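Local coordinates for protein SusD homolog (Bacteroides thetaiotaomicron, PDB 3EHM) that probably binds mucin O-glycans as a SusD-like outer-membrane lipoprotein, helping this gut symbiont to take up host glycans, at residues A[453-465]-A[519-531]. Numbering follows the deposited sequence.
Sequences WTEYRRTGFPYLM and LWWVRSNRPKQPN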
ATOM      1  N   TRP A 453      -3.567  -2.812  -2.172  1.00 11.81           N
ATOM      2  CA  TRP A 453      -3.534  -3.800  -3.240  1.00 12.52           C
ATOM      3  C   TRP A 453      -3.189  -5.174  -2.663  1.00 13.79           C
ATOM      4  O   TRP A 453      -3.753  -6.187  -3.068  1.00 16.16           O
ATOM      5  CB  TRP A 453      -2.507  -3.381  -4.295  1.00 12.84           C
ATOM      6  CG  TRP A 453      -2.355  -4.346  -5.419  1.00 13.26           C
ATOM      7  CD1 TRP A 453      -3.341  -5.093  -6.002  1.00 14.95           C
ATOM      8  CD2 TRP A 453      -1.156  -4.630  -6.142  1.00 15.07           C
ATOM      9  NE1 TRP A 453      -2.827  -5.823  -7.047  1.00 15.04           N
ATOM     10  CE2 TRP A 453      -1.486  -5.558  -7.156  1.00 15.04           C
ATOM     11  CE3 TRP A 453       0.170  -4.187  -6.035  1.00 15.58           C
ATOM     12  CZ2 TRP A 453      -0.541  -6.052  -8.057  1.00 15.39           C
ATOM     13  CZ3 TRP A 453       1.113  -4.681  -6.937  1.00 15.33           C
ATOM     14  CH2 TRP A 453       0.749  -5.604  -7.934  1.00 14.64           C
ATOM     15  N   THR A 454      -2.265  -5.198  -1.709  1.00 13.47           N
ATOM     16  CA  THR A 454      -1.872  -6.444  -1.057  1.00 13.25           C
ATOM     17  C   THR A 454      -3.052  -7.010  -0.263  1.00 12.23           C
ATOM     18  O   THR A 454      -3.350  -8.205  -0.337  1.00 11.56           O
ATOM     19  CB  THR A 454      -0.686  -6.215  -0.094  1.00 13.19           C
ATOM     20  OG1 THR A 454       0.457  -5.791  -0.846  1.00 14.67           O
ATOM     21  CG2 THR A 454      -0.343  -7.490   0.660  1.00 13.45           C
ATOM     22  N   GLU A 455      -3.727  -6.149   0.492  1.00 11.84           N
ATOM     23  CA  GLU A 455      -4.857  -6.598   1.292  1.00 12.88           C
ATOM     24  C   GLU A 455      -6.020  -7.093   0.448  1.00 11.63           C
ATOM     25  O   GLU A 455      -6.725  -8.018   0.850  1.00 12.27           O
ATOM     26  CB  GLU A 455      -5.308  -5.491   2.248  1.00 13.43           C
ATOM     27  CG  GLU A 455      -4.369  -5.343   3.431  1.00 14.70           C
ATOM     28  CD  GLU A 455      -4.335  -6.597   4.294  1.00 19.53           C
ATOM     29  OE1 GLU A 455      -5.225  -6.752   5.156  1.00 21.81           O
ATOM     30  OE2 GLU A 455      -3.431  -7.439   4.099  1.00 18.85           O
ATOM     31  N   TYR A 456      -6.229  -6.488  -0.717  1.00 11.83           N
ATOM     32  CA  TYR A 456      -7.302  -6.936  -1.598  1.00 11.79           C
ATOM     33  C   TYR A 456      -6.978  -8.337  -2.117  1.00 11.24           C
ATOM     34  O   TYR A 456      -7.823  -9.232  -2.102  1.00 12.14           O
ATOM     35  CB  TYR A 456      -7.467  -6.000  -2.796  1.00 12.61           C
ATOM     36  CG  TYR A 456      -8.373  -6.585  -3.859  1.00 11.83           C
ATOM     37  CD1 TYR A 456      -9.759  -6.589  -3.697  1.00 11.55           C
ATOM     38  CD2 TYR A 456      -7.838  -7.201  -4.996  1.00 12.31           C
ATOM     39  CE1 TYR A 456     -10.595  -7.195  -4.637  1.00 14.59           C
ATOM     40  CE2 TYR A 456      -8.663  -7.812  -5.941  1.00 13.89           C
ATOM     41  CZ  TYR A 456     -10.040  -7.805  -5.754  1.00 15.59           C
ATOM     42  OH  TYR A 456     -10.860  -8.409  -6.677  1.00 16.64           O
ATOM     43  N   ARG A 457      -5.752  -8.518  -2.589  1.00 10.28           N
ATOM     44  CA  ARG A 457      -5.321  -9.811  -3.108  1.00 11.07           C
ATOM     45  C   ARG A 457      -5.385 -10.905  -2.046  1.00 11.97           C
ATOM     46  O   ARG A 457      -5.713 -12.054  -2.345  1.00 12.81           O
ATOM     47  CB  ARG A 457      -3.898  -9.709  -3.660  1.00 10.35           C
ATOM     48  CG  ARG A 457      -3.788  -8.945  -4.976  1.00 11.26           C
ATOM     49  CD  ARG A 457      -2.333  -8.796  -5.390  1.00 11.77           C
ATOM     50  NE  ARG A 457      -1.633  -7.814  -4.566  1.00 11.79           N
ATOM     51  CZ  ARG A 457      -0.310  -7.731  -4.468  1.00 12.59           C
ATOM     52  NH1 ARG A 457       0.462  -8.579  -5.137  1.00 12.11           N
ATOM     53  NH2 ARG A 457       0.245  -6.796  -3.710  1.00 12.68           N
ATOM     54  N   ARG A 458      -5.079 -10.549  -0.802  1.00 13.43           N
ATOM     55  CA  ARG A 458      -5.108 -11.524   0.285  1.00 12.98           C
ATOM     56  C   ARG A 458      -6.522 -11.937   0.684  1.00 13.45           C
ATOM     57  O   ARG A 458      -6.801 -13.127   0.847  1.00 12.54           O
ATOM     58  CB  ARG A 458      -4.390 -10.973   1.525  1.00 13.68           C
ATOM     59  CG  ARG A 458      -4.497 -11.877   2.760  1.00 12.16           C
ATOM     60  CD  ARG A 458      -3.779 -11.282   3.974  1.00 15.42           C
ATOM     61  NE  ARG A 458      -4.472 -10.134   4.567  1.00 11.67           N
ATOM     62  CZ  ARG A 458      -5.418 -10.223   5.495  1.00 15.62           C
ATOM     63  NH1 ARG A 458      -5.795 -11.413   5.952  1.00 12.46           N
ATOM     64  NH2 ARG A 458      -5.984  -9.121   5.979  1.00 13.29           N
ATOM     65  N   THR A 459      -7.410 -10.953   0.813  1.00 12.54           N
ATOM     66  CA  THR A 459      -8.784 -11.190   1.259  1.00 12.37           C
ATOM     67  C   THR A 459      -9.894 -11.181   0.215  1.00 13.45           C
ATOM     68  O   THR A 459     -10.922 -11.838   0.395  1.00 14.68           O
ATOM     69  CB  THR A 459      -9.185 -10.154   2.317  1.00 12.24           C
ATOM     70  OG1 THR A 459      -9.365  -8.879   1.686  1.00 10.36           O
ATOM     71  CG2 THR A 459      -8.101 -10.032   3.380  1.00 13.97           C
ATOM     72  N   GLY A 460      -9.706 -10.423  -0.856  1.00 12.71           N
ATOM     73  CA  GLY A 460     -10.735 -10.329  -1.875  1.00 13.03           C
ATOM     74  C   GLY A 460     -11.581  -9.093  -1.621  1.00 11.95           C
ATOM     75  O   GLY A 460     -12.545  -8.826  -2.339  1.00 11.58           O
ATOM     76  N   PHE A 461     -11.210  -8.329  -0.595  1.00 12.47           N
ATOM     77  CA  PHE A 461     -11.938  -7.113  -0.244  1.00 13.80           C
ATOM     78  C   PHE A 461     -11.066  -5.856  -0.319  1.00 13.60           C
ATOM     79  O   PHE A 461      -9.852  -5.905  -0.125  1.00 12.03           O
ATOM     80  CB  PHE A 461     -12.509  -7.221   1.173  1.00 13.35           C
ATOM     81  CG  PHE A 461     -13.360  -8.438   1.402  1.00 14.03           C
ATOM     82  CD1 PHE A 461     -14.383  -8.777   0.519  1.00 14.25           C
ATOM     83  CD2 PHE A 461     -13.164  -9.225   2.534  1.00 14.72           C
ATOM     84  CE1 PHE A 461     -15.203  -9.882   0.763  1.00 11.28           C
ATOM     85  CE2 PHE A 461     -13.977 -10.328   2.789  1.00 13.27           C
ATOM     86  CZ  PHE A 461     -15.000 -10.656   1.898  1.00 14.05           C
ATOM     87  N   PRO A 462     -11.683  -4.708  -0.628  1.00 14.59           N
ATOM     88  CA  PRO A 462     -13.116  -4.574  -0.904  1.00 13.57           C
ATOM     89  C   PRO A 462     -13.379  -4.956  -2.357  1.00 13.81           C
ATOM     90  O   PRO A 462     -12.439  -5.138  -3.128  1.00 11.55           O
ATOM     91  CB  PRO A 462     -13.367  -3.094  -0.648  1.00 13.18           C
ATOM     92  CG  PRO A 462     -12.098  -2.473  -1.161  1.00 14.36           C
ATOM     93  CD  PRO A 462     -11.027  -3.389  -0.595  1.00 14.20           C
ATOM     94  N   TYR A 463     -14.647  -5.098  -2.734  1.00 13.68           N
ATOM     95  CA  TYR A 463     -14.960  -5.419  -4.119  1.00 14.36           C
ATOM     96  C   TYR A 463     -14.539  -4.197  -4.928  1.00 12.90           C
ATOM     97  O   TYR A 463     -14.701  -3.065  -4.477  1.00 12.96           O
ATOM     98  CB  TYR A 463     -16.456  -5.699  -4.293  1.00 14.35           C
ATOM     99  CG  TYR A 463     -16.925  -6.975  -3.620  1.00 15.92           C
ATOM    100  CD1 TYR A 463     -16.047  -8.045  -3.415  1.00 16.33           C
ATOM    101  CD2 TYR A 463     -18.254  -7.127  -3.220  1.00 16.21           C
ATOM    102  CE1 TYR A 463     -16.484  -9.236  -2.828  1.00 13.83           C
ATOM    103  CE2 TYR A 463     -18.701  -8.313  -2.635  1.00 14.56           C
ATOM    104  CZ  TYR A 463     -17.810  -9.359  -2.443  1.00 15.60           C
ATOM    105  OH  TYR A 463     -18.247 -10.525  -1.868  1.00 13.94           O
ATOM    106  N   LEU A 464     -14.006  -4.425  -6.122  1.00 14.46           N
ATOM    107  CA  LEU A 464     -13.517  -3.333  -6.949  1.00 14.40           C
ATOM    108  C   LEU A 464     -14.244  -3.161  -8.269  1.00 16.77           C
ATOM    109  O   LEU A 464     -14.873  -4.090  -8.776  1.00 16.60           O
ATOM    110  CB  LEU A 464     -12.037  -3.553  -7.268  1.00 14.60           C
ATOM    111  CG  LEU A 464     -11.114  -3.966  -6.122  1.00 14.34           C
ATOM    112  CD1 LEU A 464      -9.785  -4.428  -6.692  1.00 15.52           C
ATOM    113  CD2 LEU A 464     -10.925  -2.808  -5.163  1.00 13.10           C
HETATM  114  N   MSE A 465     -14.138  -1.957  -8.822  1.00 16.80           N
HETATM  115  CA  MSE A 465     -14.712  -1.660 -10.126  1.00 17.52           C
HETATM  116  C   MSE A 465     -13.826  -2.493 -11.050  1.00 17.37           C
HETATM  117  O   MSE A 465     -12.607  -2.524 -10.871  1.00 15.74           O
HETATM  118  CB  MSE A 465     -14.549  -0.171 -10.457  1.00 17.77           C
HETATM  119  CG  MSE A 465     -15.381   0.772  -9.590  1.00 22.56           C
HETATM  120 SE   MSE A 465     -17.192   0.967 -10.245  1.00 27.96          SE
HETATM  121  CE  MSE A 465     -17.791   2.404  -9.090  1.00 21.01           C
ATOM    122  N   LEU A 519       0.064 -15.076  -4.932  1.00 15.67           N
ATOM    123  CA  LEU A 519       1.142 -15.109  -3.963  1.00 15.13           C
ATOM    124  C   LEU A 519       0.808 -16.008  -2.784  1.00 14.82           C
ATOM    125  O   LEU A 519      -0.323 -16.471  -2.639  1.00 15.00           O
ATOM    126  CB  LEU A 519       1.486 -13.688  -3.511  1.00 15.18           C
ATOM    127  CG  LEU A 519       2.047 -12.862  -4.678  1.00 13.62           C
ATOM    128  CD1 LEU A 519       2.367 -11.437  -4.227  1.00 14.66           C
ATOM    129  CD2 LEU A 519       3.304 -13.543  -5.213  1.00 15.29           C
ATOM    130  N   TRP A 520       1.809 -16.252  -1.951  1.00 15.84           N
ATOM    131  CA  TRP A 520       1.687 -17.133  -0.797  1.00 16.20           C
ATOM    132  C   TRP A 520       0.577 -16.845   0.213  1.00 16.30           C
ATOM    133  O   TRP A 520      -0.099 -17.775   0.659  1.00 15.44           O
ATOM    134  CB  TRP A 520       3.030 -17.189  -0.064  1.00 16.87           C
ATOM    135  CG  TRP A 520       3.009 -18.026   1.183  1.00 19.99           C
ATOM    136  CD1 TRP A 520       2.809 -19.378   1.268  1.00 19.77           C
ATOM    137  CD2 TRP A 520       3.189 -17.562   2.524  1.00 19.60           C
ATOM    138  NE1 TRP A 520       2.854 -19.781   2.584  1.00 21.28           N
ATOM    139  CE2 TRP A 520       3.085 -18.686   3.376  1.00 19.80           C
ATOM    140  CE3 TRP A 520       3.426 -16.303   3.091  1.00 19.92           C
ATOM    141  CZ2 TRP A 520       3.211 -18.590   4.763  1.00 19.88           C
ATOM    142  CZ3 TRP A 520       3.552 -16.207   4.477  1.00 21.10           C
ATOM    143  CH2 TRP A 520       3.443 -17.346   5.294  1.00 20.66           C
ATOM    144  N   TRP A 521       0.387 -15.578   0.580  1.00 14.76           N
ATOM    145  CA  TRP A 521      -0.634 -15.239   1.573  1.00 15.13           C
ATOM    146  C   TRP A 521      -2.088 -15.152   1.109  1.00 14.85           C
ATOM    147  O   TRP A 521      -2.970 -14.830   1.908  1.00 15.76           O
ATOM    148  CB  TRP A 521      -0.260 -13.944   2.314  1.00 13.31           C
ATOM    149  CG  TRP A 521       0.423 -12.886   1.481  1.00 13.32           C
ATOM    150  CD1 TRP A 521       1.694 -12.406   1.648  1.00 15.17           C
ATOM    151  CD2 TRP A 521      -0.129 -12.171   0.369  1.00 12.89           C
ATOM    152  NE1 TRP A 521       1.967 -11.439   0.710  1.00 13.19           N
ATOM    153  CE2 TRP A 521       0.867 -11.273  -0.088  1.00 13.75           C
ATOM    154  CE3 TRP A 521      -1.368 -12.199  -0.287  1.00 14.31           C
ATOM    155  CZ2 TRP A 521       0.661 -10.413  -1.175  1.00 11.81           C
ATOM    156  CZ3 TRP A 521      -1.573 -11.339  -1.369  1.00 11.54           C
ATOM    157  CH2 TRP A 521      -0.560 -10.459  -1.800  1.00 12.55           C
ATOM    158  N   VAL A 522      -2.358 -15.448  -0.159  1.00 14.52           N
ATOM    159  CA  VAL A 522      -3.735 -15.379  -0.638  1.00 14.33           C
ATOM    160  C   VAL A 522      -4.535 -16.465   0.070  1.00 15.92           C
ATOM    161  O   VAL A 522      -4.188 -17.642  -0.005  1.00 15.18           O
ATOM    162  CB  VAL A 522      -3.825 -15.594  -2.161  1.00 16.11           C
ATOM    163  CG1 VAL A 522      -5.295 -15.605  -2.596  1.00 15.13           C
ATOM    164  CG2 VAL A 522      -3.073 -14.487  -2.884  1.00 12.70           C
ATOM    165  N   ARG A 523      -5.600 -16.071   0.758  1.00 15.86           N
ATOM    166  CA  ARG A 523      -6.402 -17.037   1.495  1.00 18.10           C
ATOM    167  C   ARG A 523      -7.222 -17.950   0.599  1.00 19.18           C
ATOM    168  O   ARG A 523      -7.569 -17.597  -0.531  1.00 18.31           O
ATOM    169  CB  ARG A 523      -7.323 -16.324   2.494  1.00 16.94           C
ATOM    170  CG  ARG A 523      -8.490 -15.552   1.890  1.00 17.75           C
ATOM    171  CD  ARG A 523      -9.181 -14.755   2.988  1.00 17.62           C
ATOM    172  NE  ARG A 523     -10.383 -14.049   2.554  1.00 16.34           N
ATOM    173  CZ  ARG A 523     -11.611 -14.339   2.970  1.00 16.70           C
ATOM    174  NH1 ARG A 523     -11.812 -15.332   3.827  1.00 14.17           N
ATOM    175  NH2 ARG A 523     -12.641 -13.615   2.555  1.00 15.41           N
ATOM    176  N   SER A 524      -7.521 -19.135   1.115  1.00 19.50           N
ATOM    177  CA  SER A 524      -8.313 -20.109   0.384  1.00 21.00           C
ATOM    178  C   SER A 524      -9.761 -19.650   0.341  1.00 19.68           C
ATOM    179  O   SER A 524     -10.210 -18.899   1.211  1.00 19.34           O
ATOM    180  CB  SER A 524      -8.234 -21.475   1.069  1.00 23.09           C
ATOM    181  OG  SER A 524      -6.909 -21.978   1.029  1.00 29.29           O
ATOM    182  N   ASN A 525     -10.485 -20.098  -0.679  1.00 19.69           N
ATOM    183  CA  ASN A 525     -11.893 -19.753  -0.824  1.00 19.51           C
ATOM    184  C   ASN A 525     -12.095 -18.239  -0.858  1.00 18.13           C
ATOM    185  O   ASN A 525     -13.068 -17.728  -0.302  1.00 17.49           O
ATOM    186  CB  ASN A 525     -12.690 -20.355   0.342  1.00 20.75           C
ATOM    187  CG  ASN A 525     -12.359 -21.827   0.583  1.00 25.40           C
ATOM    188  OD1 ASN A 525     -12.708 -22.697  -0.216  1.00 26.25           O
ATOM    189  ND2 ASN A 525     -11.676 -22.107   1.689  1.00 24.53           N
ATOM    190  N   ARG A 526     -11.180 -17.524  -1.508  1.00 17.82           N
ATOM    191  CA  ARG A 526     -11.279 -16.066  -1.598  1.00 16.61           C
ATOM    192  C   ARG A 526     -12.567 -15.676  -2.331  1.00 16.71           C
ATOM    193  O   ARG A 526     -12.829 -16.140  -3.445  1.00 16.44           O
ATOM    194  CB  ARG A 526     -10.062 -15.501  -2.334  1.00 17.09           C
ATOM    195  CG  ARG A 526      -9.916 -13.993  -2.223  1.00 15.57           C
ATOM    196  CD  ARG A 526      -8.654 -13.517  -2.928  1.00 16.85           C
ATOM    197  NE  ARG A 526      -8.708 -13.786  -4.364  1.00 18.40           N
ATOM    198  CZ  ARG A 526      -7.693 -13.608  -5.201  1.00 18.68           C
ATOM    199  NH1 ARG A 526      -6.525 -13.164  -4.753  1.00 16.60           N
ATOM    200  NH2 ARG A 526      -7.851 -13.856  -6.493  1.00 21.29           N
ATOM    201  N   PRO A 527     -13.384 -14.806  -1.716  1.00 17.65           N
ATOM    202  CA  PRO A 527     -14.659 -14.337  -2.275  1.00 18.72           C
ATOM    203  C   PRO A 527     -14.531 -13.478  -3.530  1.00 20.29           C
ATOM    204  O   PRO A 527     -13.476 -12.902  -3.805  1.00 20.86           O
ATOM    205  CB  PRO A 527     -15.281 -13.539  -1.124  1.00 17.81           C
ATOM    206  CG  PRO A 527     -14.532 -14.002   0.104  1.00 21.59           C
ATOM    207  CD  PRO A 527     -13.138 -14.184  -0.405  1.00 17.94           C
ATOM    208  N   LYS A 528     -15.630 -13.397  -4.275  1.00 20.49           N
ATOM    209  CA  LYS A 528     -15.710 -12.604  -5.500  1.00 21.88           C
ATOM    210  C   LYS A 528     -17.073 -11.917  -5.509  1.00 21.10           C
ATOM    211  O   LYS A 528     -18.055 -12.488  -5.038  1.00 21.17           O
ATOM    212  CB  LYS A 528     -15.590 -13.513  -6.721  1.00 23.86           C
ATOM    213  CG  LYS A 528     -14.233 -14.176  -6.855  1.00 27.22           C
ATOM    214  CD  LYS A 528     -14.304 -15.447  -7.687  1.00 29.95           C
ATOM    215  CE  LYS A 528     -14.815 -15.187  -9.093  1.00 31.82           C
ATOM    216  NZ  LYS A 528     -14.793 -16.439  -9.910  1.00 33.92           N
ATOM    217  N   GLN A 529     -17.139 -10.697  -6.034  1.00 19.99           N
ATOM    218  CA  GLN A 529     -18.413  -9.986  -6.084  1.00 19.28           C
ATOM    219  C   GLN A 529     -19.369 -10.711  -7.029  1.00 19.73           C
ATOM    220  O   GLN A 529     -18.975 -11.116  -8.119  1.00 17.15           O
ATOM    221  CB  GLN A 529     -18.217  -8.548  -6.572  1.00 19.52           C
ATOM    222  CG  GLN A 529     -19.529  -7.774  -6.682  1.00 19.04           C
ATOM    223  CD  GLN A 529     -19.345  -6.361  -7.194  1.00 22.09           C
ATOM    224  OE1 GLN A 529     -18.402  -6.071  -7.932  1.00 21.69           O
ATOM    225  NE2 GLN A 529     -20.261  -5.474  -6.822  1.00 21.99           N
ATOM    226  N   PRO A 530     -20.640 -10.880  -6.623  1.00 20.80           N
ATOM    227  CA  PRO A 530     -21.631 -11.562  -7.463  1.00 22.88           C
ATOM    228  C   PRO A 530     -21.743 -10.888  -8.828  1.00 25.10           C
ATOM    229  O   PRO A 530     -21.409  -9.714  -8.977  1.00 25.09           O
ATOM    230  CB  PRO A 530     -22.925 -11.424  -6.660  1.00 22.70           C
ATOM    231  CG  PRO A 530     -22.454 -11.328  -5.247  1.00 21.30           C
ATOM    232  CD  PRO A 530     -21.245 -10.433  -5.356  1.00 21.12           C
ATOM    233  N   ASN A 531     -22.227 -11.632  -9.815  1.00 27.96           N
ATOM    234  CA  ASN A 531     -22.387 -11.110 -11.167  1.00 31.07           C
ATOM    235  C   ASN A 531     -23.627 -10.235 -11.325  1.00 31.95           C
ATOM    236  O   ASN A 531     -23.529  -9.213 -12.043  1.00 32.88           O
ATOM    237  CB  ASN A 531     -22.424 -12.269 -12.162  1.00 32.93           C
ATOM    238  CG  ASN A 531     -21.124 -13.040 -12.187  1.00 34.68           C
ATOM    239  OD1 ASN A 531     -20.063 -12.477 -12.475  1.00 36.95           O
ATOM    240  ND2 ASN A 531     -21.191 -14.330 -11.876  1.00 37.03           N
TER
HETATM  241  O   HOH W   1     -12.930 -10.254  -4.558  1.00 10.48           O
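Thr454 sets its CG2 methyl over one face of the Trp521 indole, a CH-pi contact 4.1 Å from the centroid of the six-membered ring, where the C-terminal tail of this SusD-like fold wraps the end of helix 449-459. One turn on, the Arg457 guanidinium lies between two tryptophans: Trp453 covers one face, and CH2 of Trp521 meets the opposite one with the two planes nearly perpendicular, 87° apart. Arg457 NH1 is hydrogen-bonded to the backbone carbonyls of Asp138 and Glu487.

The last carbonyls of the helix are taken up by the tail. Arg457 O receives Arg526 NH1 at 2.8 Å, on a lone pair and in the guanidinium plane; a bend at chi3 (63°) turns the Arg526 chain back to this oxygen, and its NH2 forms a salt bridge with Glu487. Arg458 O accepts the backbone N of Arg523, while its own side chain turns away to a side-on salt bridge with Glu455. Arg523 then grips Thr459 O with NE at 3.1 Å and NH2 at 3.3 Å, its NH1 paired with Glu431 of helix 429-445. Gly460, the first residue past the helix, has positive phi and packs against Arg526 and Pro527, where a CB would collide with Arg526 CG and Pro527 O. One water donates to both Gly460 O and Pro527 O, 2.8 Å from the latter. Phe461 CZ touches Pro527 CG at 3.8 Å, and Tyr463 lays a ring face against Gln529, whose CB sits 3.7 Å from the ring centroid. A serine in place of Tyr463 would probably leave a gap beside Gln529, removing the flat surface on which the Gln529 chain rests. Over that same ring face, Gln529 N comes within 3.6 Å of Tyr463 CE1.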